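Local coordinates for probable transcriptional regulator (Rhodococcus jostii, PDB 3HIM), which probably binds DNA at regulatory sequences as a TetR-family transcription factor, using a predicted helix-turn-helix motif, at residues A24-F29 with A111-Y116; A82-I87 with L93-T98; A162-S167 with L196-C201; R174-H179 with R185-R190. All coordinates share one frame; numbering follows the deposited sequence.

Contact 1. Residues A24-F29 with A111-Y116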
loop_
_atom_site.group_PDB
_atom_site.type_symbol
_atom_site.label_atom_id
_atom_site.label_comp_id
_atom_site.label_asym_id
_atom_site.label_seq_id
_atom_site.Cartn_x
_atom_site.Cartn_y
_atom_site.Cartn_z
ATOM N N ALA B 24 0.753 10.340 -20.274
ATOM C CA ALA B 24 2.045 9.825 -20.740
ATOM C C ALA B 24 3.077 9.849 -19.620
ATOM O O ALA B 24 3.883 8.922 -19.492
ATOM C CB ALA B 24 2.559 10.608 -21.951
ATOM N N ALA B 25 3.060 10.911 -18.816
ATOM C CA ALA B 25 4.000 11.012 -17.705
ATOM C C ALA B 25 3.771 9.876 -16.693
ATOM O O ALA B 25 4.725 9.342 -16.141
ATOM C CB ALA B 25 3.906 12.365 -17.024
ATOM N N ILE B 26 2.513 9.517 -16.455
ATOM C CA ILE B 26 2.209 8.431 -15.526
ATOM C C ILE B 26 2.869 7.141 -15.992
ATOM O O ILE B 26 3.595 6.492 -15.225
ATOM C CB ILE B 26 0.703 8.255 -15.316
ATOM C CG1 ILE B 26 0.175 9.386 -14.426
ATOM C CG2 ILE B 26 0.366 6.844 -14.702
ATOM C CD1 ILE B 26 -1.307 9.671 -14.624
ATOM N N GLU B 27 2.636 6.793 -17.255
ATOM C CA GLU B 27 3.264 5.629 -17.860
ATOM C C GLU B 27 4.799 5.700 -17.739
ATOM O O GLU B 27 5.426 4.745 -17.292
ATOM C CB GLU B 27 2.809 5.482 -19.320
ATOM N N VAL B 28 5.389 6.842 -18.091
ATOM C CA VAL B 28 6.844 6.993 -18.058
ATOM C C VAL B 28 7.354 6.985 -16.616
ATOM O O VAL B 28 8.357 6.317 -16.309
ATOM C CB VAL B 28 7.338 8.258 -18.833
ATOM C CG1 VAL B 28 8.838 8.451 -18.671
ATOM C CG2 VAL B 28 7.013 8.149 -20.322
ATOM N N PHE B 29 6.659 7.703 -15.729
ATOM C CA PHE B 29 7.025 7.705 -14.315
ATOM C C PHE B 29 6.980 6.280 -13.750
ATOM O O PHE B 29 7.888 5.866 -13.037
ATOM C CB PHE B 29 6.147 8.650 -13.489
ATOM C CG PHE B 29 6.413 10.128 -13.726
ATOM C CD1 PHE B 29 7.611 10.578 -14.304
ATOM C CD2 PHE B 29 5.458 11.080 -13.338
ATOM C CE1 PHE B 29 7.840 11.939 -14.500
ATOM C CE2 PHE B 29 5.686 12.445 -13.519
ATOM C CZ PHE B 29 6.878 12.873 -14.110
ATOM N N ALA B 111 -2.675 6.302 -9.284
ATOM C CA ALA B 111 -2.633 6.299 -7.803
ATOM C C ALA B 111 -1.206 6.092 -7.293
ATOM O O ALA B 111 -0.756 6.815 -6.405
ATOM C CB ALA B 111 -3.559 5.246 -7.234
ATOM N N ARG B 112 -0.495 5.122 -7.867
ATOM C CA ARG B 112 0.889 4.875 -7.482
ATOM C C ARG B 112 1.792 6.111 -7.633
ATOM O O ARG B 112 2.553 6.442 -6.725
ATOM C CB ARG B 112 1.447 3.682 -8.258
ATOM C CG ARG B 112 0.969 2.354 -7.686
ATOM C CD ARG B 112 1.559 1.154 -8.399
ATOM N NE ARG B 112 0.593 0.574 -9.333
ATOM C CZ ARG B 112 0.788 0.479 -10.641
ATOM N NH1 ARG B 112 1.930 0.910 -11.169
ATOM N NH2 ARG B 112 -0.148 -0.059 -11.423
ATOM N N VAL B 113 1.689 6.794 -8.772
ATOM C CA VAL B 113 2.535 7.954 -9.052
ATOM C C VAL B 113 2.208 9.079 -8.054
ATOM O O VAL B 113 3.106 9.676 -7.454
ATOM C CB VAL B 113 2.417 8.426 -10.540
ATOM C CG1 VAL B 113 3.101 9.760 -10.742
ATOM C CG2 VAL B 113 3.018 7.367 -11.500
ATOM N N GLY B 114 0.913 9.315 -7.863
ATOM C CA GLY B 114 0.426 10.247 -6.864
ATOM C C GLY B 114 0.879 9.945 -5.452
ATOM O O GLY B 114 1.255 10.855 -4.737
ATOM N N GLN B 115 0.833 8.677 -5.045
ATOM C CA GLN B 115 1.152 8.302 -3.665
ATOM C C GLN B 115 2.660 8.177 -3.377
ATOM O O GLN B 115 3.125 8.631 -2.347
ATOM C CB GLN B 115 0.431 7.007 -3.262
ATOM N N TYR B 116 3.418 7.575 -4.292
ATOM C CA TYR B 116 4.761 7.111 -3.951
ATOM C C TYR B 116 5.820 8.195 -4.114
ATOM O O TYR B 116 6.920 8.077 -3.568
ATOM C CB TYR B 116 5.158 5.856 -4.753
ATOM C CG TYR B 116 4.245 4.627 -4.637
ATOM C CD1 TYR B 116 3.191 4.573 -3.718
ATOM C CD2 TYR B 116 4.465 3.507 -5.443
ATOM C CE1 TYR B 116 2.364 3.448 -3.627
ATOM C CE2 TYR B 116 3.655 2.372 -5.353
ATOM C CZ TYR B 116 2.598 2.357 -4.453
ATOM O OH TYR B 116 1.798 1.233 -4.365
#
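Val113 of helix 108-116 points toward helix 16-32 and sets its two methyl groups against Ile26 and Phe29, which lie one turn apart on that helix. No hydrogen bond crosses between the segments; the side chains meet through apolar atoms. The first group is aliphatic: Val113 CG2 comes within 4.2 Å of Ile26 CG2, the two side chains meeting at a slant, and it also lies 3.9 Å from Phe29 CB. The same methyl rests 3.9 Å from Ile26 O, a backbone carbonyl, so the valine nestles against the main chain as well as the side chains. A short beta-branched residue suits this approach, since the nearest CA atoms, those of Ile26 and Val113, are 6.5 Å apart.

The second group is aromatic. With Val113 CG1 anti to its own backbone N (chi1 170°), this methyl is directed at the edge of the Phe29 ring, near the ring plane, where it stands 3.7 Å from Phe29 CD2. One face of that ring carries Ala25 CB from the preceding turn, 3.9 Å above the plane and toward the rim, and Tyr34 meets the ring edge-to-face.

The contact joins the DNA-binding region to the C-terminal domain, a junction through which TetR relatives pass ligand-induced movements to their DNA-reading helices; a similar role is possible here. Around it, Ile67 of helix 60-82 touches both Ile26 and Phe29, Ile42 of helix 39-45 also touches Phe29, and helix 158-175 packs on helix 108-116 through Ser173 and Arg174.

Contact 2. Residues A82-I87 with L93-T98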
loop_
_atom_site.group_PDB
_atom_site.type_symbol
_atom_site.label_atom_id
_atom_site.label_comp_id
_atom_site.label_asym_id
_atom_site.label_seq_id
_atom_site.Cartn_x
_atom_site.Cartn_y
_atom_site.Cartn_z
ATOM N N ALA B 82 -20.318 9.093 -3.614
ATOM C CA ALA B 82 -20.868 7.808 -3.177
ATOM C C ALA B 82 -21.546 7.875 -1.790
ATOM O O ALA B 82 -22.254 6.941 -1.394
ATOM C CB ALA B 82 -19.796 6.709 -3.225
ATOM N N ASP B 83 -21.349 8.972 -1.059
ATOM C CA ASP B 83 -21.944 9.092 0.271
ATOM C C ASP B 83 -23.302 9.803 0.222
ATOM O O ASP B 83 -23.460 10.796 -0.478
ATOM C CB ASP B 83 -21.002 9.800 1.240
ATOM C CG ASP B 83 -21.466 9.705 2.677
ATOM O OD1 ASP B 83 -22.091 8.678 3.082
ATOM O OD2 ASP B 83 -21.208 10.671 3.412
ATOM N N PHE B 84 -24.277 9.278 0.961
ATOM C CA PHE B 84 -25.635 9.809 0.923
ATOM C C PHE B 84 -26.092 9.952 2.353
ATOM O O PHE B 84 -26.479 8.964 2.986
ATOM C CB PHE B 84 -26.572 8.875 0.153
ATOM C CG PHE B 84 -26.127 8.588 -1.243
ATOM C CD1 PHE B 84 -26.303 9.528 -2.248
ATOM C CD2 PHE B 84 -25.524 7.367 -1.558
ATOM C CE1 PHE B 84 -25.893 9.257 -3.567
ATOM C CE2 PHE B 84 -25.110 7.094 -2.864
ATOM C CZ PHE B 84 -25.288 8.046 -3.866
ATOM N N PRO B 85 -25.997 11.171 2.897
ATOM C CA PRO B 85 -26.310 11.337 4.316
ATOM C C PRO B 85 -27.782 11.085 4.651
ATOM O O PRO B 85 -28.144 11.069 5.816
ATOM C CB PRO B 85 -25.893 12.784 4.590
ATOM C CG PRO B 85 -24.747 12.976 3.628
ATOM C CD PRO B 85 -25.261 12.330 2.364
ATOM N N ASP B 86 -28.612 10.856 3.639
ATOM C CA ASP B 86 -30.008 10.518 3.883
ATOM C C ASP B 86 -30.290 9.000 3.918
ATOM O O ASP B 86 -31.435 8.590 3.926
ATOM C CB ASP B 86 -30.916 11.242 2.882
ATOM C CG ASP B 86 -30.585 10.917 1.420
ATOM O OD1 ASP B 86 -29.670 10.106 1.138
ATOM O OD2 ASP B 86 -31.260 11.500 0.537
ATOM N N ILE B 87 -29.253 8.166 3.945
ATOM C CA ILE B 87 -29.480 6.726 4.138
ATOM C C ILE B 87 -28.775 6.226 5.394
ATOM O O ILE B 87 -27.959 6.949 5.970
ATOM C CB ILE B 87 -29.099 5.870 2.902
ATOM C CG1 ILE B 87 -27.594 5.945 2.615
ATOM C CG2 ILE B 87 -29.972 6.265 1.675
ATOM C CD1 ILE B 87 -27.173 5.160 1.393
ATOM N N LEU B 93 -21.519 3.217 4.295
ATOM C CA LEU B 93 -20.227 2.565 4.368
ATOM C C LEU B 93 -20.018 1.570 3.230
ATOM O O LEU B 93 -18.958 1.551 2.629
ATOM C CB LEU B 93 -20.032 1.893 5.743
ATOM C CG LEU B 93 -18.585 1.457 6.017
ATOM C CD1 LEU B 93 -17.656 2.686 6.131
ATOM C CD2 LEU B 93 -18.513 0.557 7.251
ATOM N N MET B 94 -21.028 0.754 2.927
ATOM C CA MET B 94 -20.948 -0.111 1.760
ATOM C C MET B 94 -20.629 0.714 0.508
ATOM O O MET B 94 -19.787 0.336 -0.309
ATOM C CB MET B 94 -22.251 -0.896 1.558
ATOM C CG MET B 94 -22.567 -1.943 2.650
ATOM S SD MET B 94 -24.233 -2.687 2.557
ATOM C CE MET B 94 -24.448 -2.858 0.787
ATOM N N SER B 95 -21.296 1.853 0.368
ATOM C CA SER B 95 -21.255 2.608 -0.883
ATOM C C SER B 95 -19.908 3.290 -1.094
ATOM O O SER B 95 -19.313 3.238 -2.189
ATOM C CB SER B 95 -22.378 3.664 -0.894
ATOM O OG SER B 95 -22.414 4.342 -2.132
ATOM N N THR B 96 -19.439 3.935 -0.034
ATOM C CA THR B 96 -18.181 4.652 -0.103
ATOM C C THR B 96 -16.998 3.692 -0.192
ATOM O O THR B 96 -16.062 3.978 -0.941
ATOM C CB THR B 96 -17.981 5.571 1.087
ATOM O OG1 THR B 96 -18.154 4.810 2.292
ATOM C CG2 THR B 96 -18.976 6.742 1.032
ATOM N N VAL B 97 -17.033 2.582 0.576
ATOM C CA VAL B 97 -15.981 1.551 0.475
ATOM C C VAL B 97 -15.931 0.954 -0.948
ATOM O O VAL B 97 -14.851 0.883 -1.554
ATOM C CB VAL B 97 -16.092 0.418 1.567
ATOM C CG1 VAL B 97 -15.086 -0.706 1.286
ATOM C CG2 VAL B 97 -15.836 0.987 2.966
ATOM N N THR B 98 -17.091 0.563 -1.482
ATOM C CA THR B 98 -17.179 0.133 -2.883
ATOM C C THR B 98 -16.514 1.129 -3.868
ATOM O O THR B 98 -15.638 0.736 -4.650
ATOM C CB THR B 98 -18.640 -0.100 -3.332
ATOM O OG1 THR B 98 -19.225 -1.081 -2.478
ATOM C CG2 THR B 98 -18.708 -0.586 -4.803
#
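Ser95 and Ala82 form the tight end of this contact, where the chain leaving helix 60-82 passes close to helix 89-106. Ser95 OG donates a hydrogen bond of 2.7 Å to Ala82 O, entering in the carbonyl plane on a lone pair at a C=O...O angle of 132°. The hydroxyl gets there because OG is anti to the backbone N of Ser95 (chi1 -176°), which brings it up to the carbonyl of Ala82. Small residues suit this approach: the CA atoms of Ala82 and Thr96 are only 5.2 Å apart, and Ala82 CB lies 3.7 Å from Ser95 O. Beside this bond Thr96 turns its methyl to the loop, CG2 standing 3.7 Å from Asp83 CB, while its OG1 bonds back to Arg92 O. Asp83 directs its carboxylate elsewhere, to a salt bridge with Arg92.

An alanine in place of Ser95 would remove the hydroxyl and would probably leave Ala82 O without this donor, so that the loop is held less firmly at that point.

The solvent side is much looser. Phe84 CE2 comes no nearer than 3.9 Å to Ser95 OG, approaching obliquely, and its ring is exposed. From Phe84 the chain makes a type I beta turn, closed by Ile87 N to Phe84 O (3.0 Å).

The contact thus belongs to the connection between two consecutive helices. Helix 123-149 backs it through Phe140 and Ile143, both against Thr96, and helix 184-198 packs along helix 89-106 at Met94 and Thr98.

Contact 3. Residues A162-S167 with L196-C201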
loop_
_atom_site.group_PDB
_atom_site.type_symbol
_atom_site.label_atom_id
_atom_site.label_comp_id
_atom_site.label_asym_id
_atom_site.label_seq_id
_atom_site.Cartn_x
_atom_site.Cartn_y
_atom_site.Cartn_z
ATOM N N ALA B 162 -11.216 4.072 10.382
ATOM C CA ALA B 162 -11.066 4.898 9.186
ATOM C C ALA B 162 -9.682 4.727 8.550
ATOM O O ALA B 162 -9.597 4.527 7.339
ATOM C CB ALA B 162 -11.357 6.360 9.499
ATOM N N LEU B 163 -8.614 4.762 9.361
ATOM C CA LEU B 163 -7.254 4.440 8.864
ATOM C C LEU B 163 -7.227 3.086 8.162
ATOM O O LEU B 163 -6.787 2.999 7.010
ATOM C CB LEU B 163 -6.176 4.454 9.956
ATOM C CG LEU B 163 -4.848 3.714 9.592
ATOM C CD1 LEU B 163 -4.016 4.452 8.483
ATOM C CD2 LEU B 163 -3.959 3.479 10.803
ATOM N N ALA B 164 -7.716 2.041 8.828
ATOM C CA ALA B 164 -7.615 0.719 8.230
ATOM C C ALA B 164 -8.318 0.658 6.874
ATOM O O ALA B 164 -7.808 0.048 5.931
ATOM C CB ALA B 164 -8.124 -0.357 9.165
ATOM N N ILE B 165 -9.487 1.286 6.769
ATOM C CA ILE B 165 -10.224 1.284 5.515
ATOM C C ILE B 165 -9.483 2.067 4.424
ATOM O O ILE B 165 -9.392 1.637 3.272
ATOM C CB ILE B 165 -11.676 1.818 5.709
ATOM C CG1 ILE B 165 -12.543 0.768 6.414
ATOM C CG2 ILE B 165 -12.296 2.206 4.363
ATOM C CD1 ILE B 165 -13.776 1.359 7.112
ATOM N N THR B 166 -8.933 3.217 4.787
ATOM C CA THR B 166 -8.258 4.049 3.803
ATOM C C THR B 166 -6.977 3.317 3.380
ATOM O O THR B 166 -6.630 3.283 2.191
ATOM C CB THR B 166 -7.968 5.457 4.342
ATOM O OG1 THR B 166 -7.179 5.346 5.515
ATOM C CG2 THR B 166 -9.238 6.117 4.752
ATOM N N SER B 167 -6.324 2.686 4.357
ATOM C CA SER B 167 -5.131 1.904 4.099
ATOM C C SER B 167 -5.373 0.729 3.112
ATOM O O SER B 167 -4.593 0.520 2.161
ATOM C CB SER B 167 -4.525 1.428 5.418
ATOM O OG SER B 167 -3.565 0.449 5.141
ATOM N N LEU B 196 -17.631 -3.565 7.354
ATOM C CA LEU B 196 -18.799 -3.637 8.236
ATOM C C LEU B 196 -18.440 -4.399 9.492
ATOM O O LEU B 196 -18.792 -3.960 10.591
ATOM C CB LEU B 196 -20.010 -4.242 7.527
ATOM C CG LEU B 196 -20.578 -3.325 6.444
ATOM C CD1 LEU B 196 -21.572 -4.105 5.574
ATOM C CD2 LEU B 196 -21.233 -2.057 7.008
ATOM N N ARG B 197 -17.700 -5.500 9.341
ATOM C CA ARG B 197 -17.276 -6.299 10.485
ATOM C C ARG B 197 -16.344 -5.529 11.423
ATOM O O ARG B 197 -16.464 -5.626 12.652
ATOM C CB ARG B 197 -16.610 -7.602 10.031
ATOM C CG ARG B 197 -17.584 -8.680 9.611
ATOM C CD ARG B 197 -17.983 -9.509 10.810
ATOM N NE ARG B 197 -18.833 -10.664 10.492
ATOM C CZ ARG B 197 -18.405 -11.921 10.368
ATOM N NH1 ARG B 197 -17.123 -12.223 10.490
ATOM N NH2 ARG B 197 -19.273 -12.888 10.111
ATOM N N MET B 198 -15.426 -4.777 10.824
ATOM C CA MET B 198 -14.483 -3.946 11.543
ATOM C C MET B 198 -15.199 -2.936 12.443
ATOM O O MET B 198 -14.787 -2.728 13.588
ATOM C CB MET B 198 -13.572 -3.199 10.558
ATOM C CG MET B 198 -12.336 -3.996 10.141
ATOM S SD MET B 198 -11.257 -3.004 9.075
ATOM C CE MET B 198 -11.898 -3.538 7.487
ATOM N N VAL B 199 -16.253 -2.300 11.933
ATOM C CA VAL B 199 -16.923 -1.276 12.739
ATOM C C VAL B 199 -18.019 -1.882 13.614
ATOM O O VAL B 199 -18.793 -1.158 14.246
ATOM C CB VAL B 199 -17.443 -0.086 11.907
ATOM C CG1 VAL B 199 -16.291 0.589 11.216
ATOM C CG2 VAL B 199 -18.505 -0.534 10.907
ATOM N N GLY B 200 -18.062 -3.216 13.634
ATOM C CA GLY B 200 -18.948 -3.980 14.512
ATOM C C GLY B 200 -20.407 -3.860 14.151
ATOM O O GLY B 200 -21.268 -3.912 15.028
ATOM N N CYS B 201 -20.688 -3.668 12.862
ATOM C CA CYS B 201 -22.062 -3.741 12.327
ATOM C C CYS B 201 -22.542 -5.201 12.244
ATOM O O CYS B 201 -21.733 -6.111 11.997
ATOM C CB CYS B 201 -22.119 -3.109 10.932
ATOM S SG CYS B 201 -23.806 -2.916 10.239
#
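No ring or other flat side chain takes part where Met198 meets Ala164 and Ile165, so there are no stacked faces or edges here; the contact is aliphatic carbon and thioether sulfur. Met198, in the last turn of helix 184-198, reaches across to helix 158-175. Its CG is anti to the carbonyl carbon (chi1 -87°), and the chain runs on extended before bending at chi3 (-94°), which turns the terminal methyl out of line with the rest. The sulfur therefore comes alongside Ala164 CB, SD to CB 4.1 Å, and the methyl lies by Ile165, CE to CG1 4.5 Å.

Residue size follows from the spacing. The CA atoms of Ala164 and Met198 are 8.9 Å apart, a gap that a long flexible methionine spans against a small alanine. Just beyond, the helix ends in a Schellman motif: Cys201 N bonds to Leu196 O at 3.0 Å and Gly200 N to Arg197 O at 3.1 Å, with Gly200 at positive phi (69°), a conformation glycine adopts readily.

Leu194 of the second subunit packs on Ala164, as expected of the paired helices through which TetR-family proteins dimerise. With no polar bond between the two segments, the chemistry implies cohesion by burial and shape: the thioether sulfur and aliphatic carbons are buried together, while polar bonds such as Arg197 NH1 to Met198 O of the second subunit lie close by.

Contact 4. Residues R174-H179 with R185-R190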
loop_
_atom_site.group_PDB
_atom_site.type_symbol
_atom_site.label_atom_id
_atom_site.label_comp_id
_atom_site.label_asym_id
_atom_site.label_seq_id
_atom_site.Cartn_x
_atom_site.Cartn_y
_atom_site.Cartn_z
ATOM N N ARG B 174 -1.354 -1.004 -5.166
ATOM C CA ARG B 174 -0.068 -1.694 -5.206
ATOM C C ARG B 174 -0.199 -3.090 -5.790
ATOM O O ARG B 174 0.509 -3.411 -6.727
ATOM C CB ARG B 174 0.558 -1.786 -3.805
ATOM C CG ARG B 174 1.978 -2.404 -3.775
ATOM C CD ARG B 174 2.497 -2.581 -2.324
ATOM N NE ARG B 174 1.555 -3.394 -1.549
ATOM C CZ ARG B 174 1.457 -4.714 -1.629
ATOM N NH1 ARG B 174 2.280 -5.417 -2.415
ATOM N NH2 ARG B 174 0.542 -5.344 -0.913
ATOM N N TRP B 175 -1.103 -3.911 -5.248
ATOM C CA TRP B 175 -1.111 -5.356 -5.576
ATOM C C TRP B 175 -2.059 -5.753 -6.689
ATOM O O TRP B 175 -1.927 -6.835 -7.248
ATOM C CB TRP B 175 -1.388 -6.241 -4.341
ATOM C CG TRP B 175 -2.742 -5.998 -3.686
ATOM C CD1 TRP B 175 -2.994 -5.220 -2.579
ATOM C CD2 TRP B 175 -4.009 -6.537 -4.086
ATOM N NE1 TRP B 175 -4.341 -5.226 -2.280
ATOM C CE2 TRP B 175 -4.985 -6.035 -3.178
ATOM C CE3 TRP B 175 -4.420 -7.387 -5.117
ATOM C CZ2 TRP B 175 -6.339 -6.361 -3.279
ATOM C CZ3 TRP B 175 -5.777 -7.700 -5.223
ATOM C CH2 TRP B 175 -6.718 -7.195 -4.302
ATOM N N PHE B 176 -3.033 -4.904 -6.989
ATOM C CA PHE B 176 -4.072 -5.280 -7.941
ATOM C C PHE B 176 -3.558 -5.136 -9.382
ATOM O O PHE B 176 -2.780 -4.240 -9.662
ATOM C CB PHE B 176 -5.300 -4.413 -7.699
ATOM C CG PHE B 176 -6.469 -4.727 -8.581
ATOM C CD1 PHE B 176 -6.591 -4.128 -9.833
ATOM C CD2 PHE B 176 -7.461 -5.594 -8.146
ATOM C CE1 PHE B 176 -7.672 -4.405 -10.657
ATOM C CE2 PHE B 176 -8.560 -5.885 -8.969
ATOM C CZ PHE B 176 -8.663 -5.289 -10.218
ATOM N N PRO B 177 -3.963 -6.040 -10.296
ATOM C CA PRO B 177 -4.767 -7.254 -10.103
ATOM C C PRO B 177 -3.949 -8.457 -9.635
ATOM O O PRO B 177 -2.762 -8.558 -9.957
ATOM C CB PRO B 177 -5.310 -7.540 -11.500
ATOM C CG PRO B 177 -4.289 -6.967 -12.431
ATOM C CD PRO B 177 -3.667 -5.789 -11.720
ATOM N N SER B 178 -4.590 -9.365 -8.895
ATOM C CA SER B 178 -3.968 -10.628 -8.484
ATOM C C SER B 178 -4.677 -11.754 -9.230
ATOM O O SER B 178 -5.660 -11.512 -9.947
ATOM C CB SER B 178 -4.109 -10.830 -6.979
ATOM O OG SER B 178 -5.466 -11.093 -6.656
ATOM N N HIS B 179 -4.208 -12.985 -9.058
ATOM C CA HIS B 179 -4.913 -14.124 -9.650
ATOM C C HIS B 179 -6.322 -14.277 -9.088
ATOM O O HIS B 179 -7.268 -14.539 -9.836
ATOM C CB HIS B 179 -4.119 -15.413 -9.488
ATOM C CG HIS B 179 -2.838 -15.420 -10.256
ATOM N ND1 HIS B 179 -2.798 -15.429 -11.635
ATOM C CD2 HIS B 179 -1.549 -15.418 -9.840
ATOM C CE1 HIS B 179 -1.539 -15.442 -12.035
ATOM N NE2 HIS B 179 -0.762 -15.435 -10.964
ATOM N N ARG B 185 -15.023 -5.278 -8.782
ATOM C CA ARG B 185 -16.305 -5.458 -8.107
ATOM C C ARG B 185 -16.197 -6.536 -7.034
ATOM O O ARG B 185 -16.763 -6.378 -5.962
ATOM C CB ARG B 185 -17.406 -5.788 -9.115
ATOM C CG ARG B 185 -17.648 -4.653 -10.123
ATOM C CD ARG B 185 -18.442 -5.122 -11.336
ATOM N NE ARG B 185 -18.006 -6.451 -11.748
ATOM C CZ ARG B 185 -18.403 -7.073 -12.853
ATOM N NH1 ARG B 185 -19.242 -6.484 -13.700
ATOM N NH2 ARG B 185 -17.941 -8.292 -13.113
ATOM N N ILE B 186 -15.444 -7.601 -7.316
ATOM C CA ILE B 186 -15.244 -8.693 -6.354
ATOM C C ILE B 186 -14.415 -8.218 -5.135
ATOM O O ILE B 186 -14.797 -8.428 -3.974
ATOM C CB ILE B 186 -14.611 -9.961 -7.033
ATOM C CG1 ILE B 186 -15.554 -10.512 -8.110
ATOM C CG2 ILE B 186 -14.246 -11.027 -5.990
ATOM C CD1 ILE B 186 -15.000 -11.704 -8.938
ATOM N N ILE B 187 -13.296 -7.552 -5.384
ATOM C CA ILE B 187 -12.512 -7.093 -4.250
ATOM C C ILE B 187 -13.290 -6.080 -3.390
ATOM O O ILE B 187 -13.284 -6.173 -2.159
ATOM C CB ILE B 187 -11.073 -6.615 -4.636
ATOM C CG1 ILE B 187 -10.265 -6.271 -3.372
ATOM C CG2 ILE B 187 -11.121 -5.424 -5.587
ATOM C CD1 ILE B 187 -10.134 -7.408 -2.364
ATOM N N ALA B 188 -14.009 -5.160 -4.022
ATOM C CA ALA B 188 -14.774 -4.193 -3.249
ATOM C C ALA B 188 -15.801 -4.910 -2.372
ATOM O O ALA B 188 -15.971 -4.561 -1.197
ATOM C CB ALA B 188 -15.433 -3.171 -4.159
ATOM N N ALA B 189 -16.466 -5.924 -2.929
ATOM C CA ALA B 189 -17.502 -6.634 -2.191
ATOM C C ALA B 189 -16.904 -7.300 -0.963
ATOM O O ALA B 189 -17.474 -7.230 0.130
ATOM C CB ALA B 189 -18.209 -7.669 -3.082
ATOM N N ARG B 190 -15.754 -7.943 -1.144
ATOM C CA ARG B 190 -15.028 -8.550 -0.024
ATOM C C ARG B 190 -14.634 -7.537 1.055
ATOM O O ARG B 190 -14.758 -7.808 2.264
ATOM C CB ARG B 190 -13.791 -9.268 -0.541
ATOM C CG ARG B 190 -13.859 -10.761 -0.443
ATOM C CD ARG B 190 -14.815 -11.393 -1.403
ATOM N NE ARG B 190 -16.224 -11.280 -0.994
ATOM C CZ ARG B 190 -17.221 -11.414 -1.859
ATOM N NH1 ARG B 190 -16.934 -11.685 -3.127
ATOM N NH2 ARG B 190 -18.481 -11.279 -1.478
#
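Phe176, the first residue to leave helical geometry after helix 158-175, faces Ile187 of helix 184-198 with their CA atoms 9.4 Å apart, and a cis peptide bond follows before Pro177. The two helices and their connection form an alpha-helical hairpin in the TetR-type C-terminal domain, where such a pair commonly builds the dimer interface; accordingly, Leu163 of the second subunit packs on both Trp175 and Ile187.

Ile187 carries the contact from the side of helix 184-198. Its CG1 is anti to the backbone N (chi1 -175°), which extends that branch toward the indole, and the two side chains approach from opposite directions. Ile187 CG1 meets the six-membered ring of Trp175 at its edge, in plane, 3.8 Å from CH2, while CD1 sits 3.9 Å from the same CH2. The shorter branch turns to the other aromatic residue, CG2 lying 4.3 Å from Phe176 CE2. A branched aliphatic suits this place because one residue can serve two rings.

A wide indole suits the other side, bridging the distance from the helix end. An alanine in place of Trp175 would remove it and would probably open a gap beside CG1 and CD1 of Ile187, leaving that branch free to turn.

Each ring also meets the next residue in the chain: Phe176 CB lies over one Trp175 face toward the rim, and Pro177 CB stands 3.9 Å above the plane of the Phe176 ring, over its centre.

Contact 1 stands apart, close to the predicted helix-turn-helix, with its centre 28 Å from those of contacts 2 and 3 and on the other side of the chain's centre. Of the other three it touches contact 4, 20 Å away between centres, where Tyr116 OH packs 3.3 Å from Arg174 CB. Contact 4 also meets contact 2, Ala188 CB lying 3.9 Å from Thr98 O. Contacts 2 and 3 are close partners, centres 14 Å apart, joined by Leu93 CD2 and Leu196 CD2 at 3.8 Å. Contacts 3 and 4 tie the same two helices at separate levels, centres 17 Å apart. Contact 1 thus lies toward the predicted DNA-binding end, while contacts 3 and 4 border the second subunit.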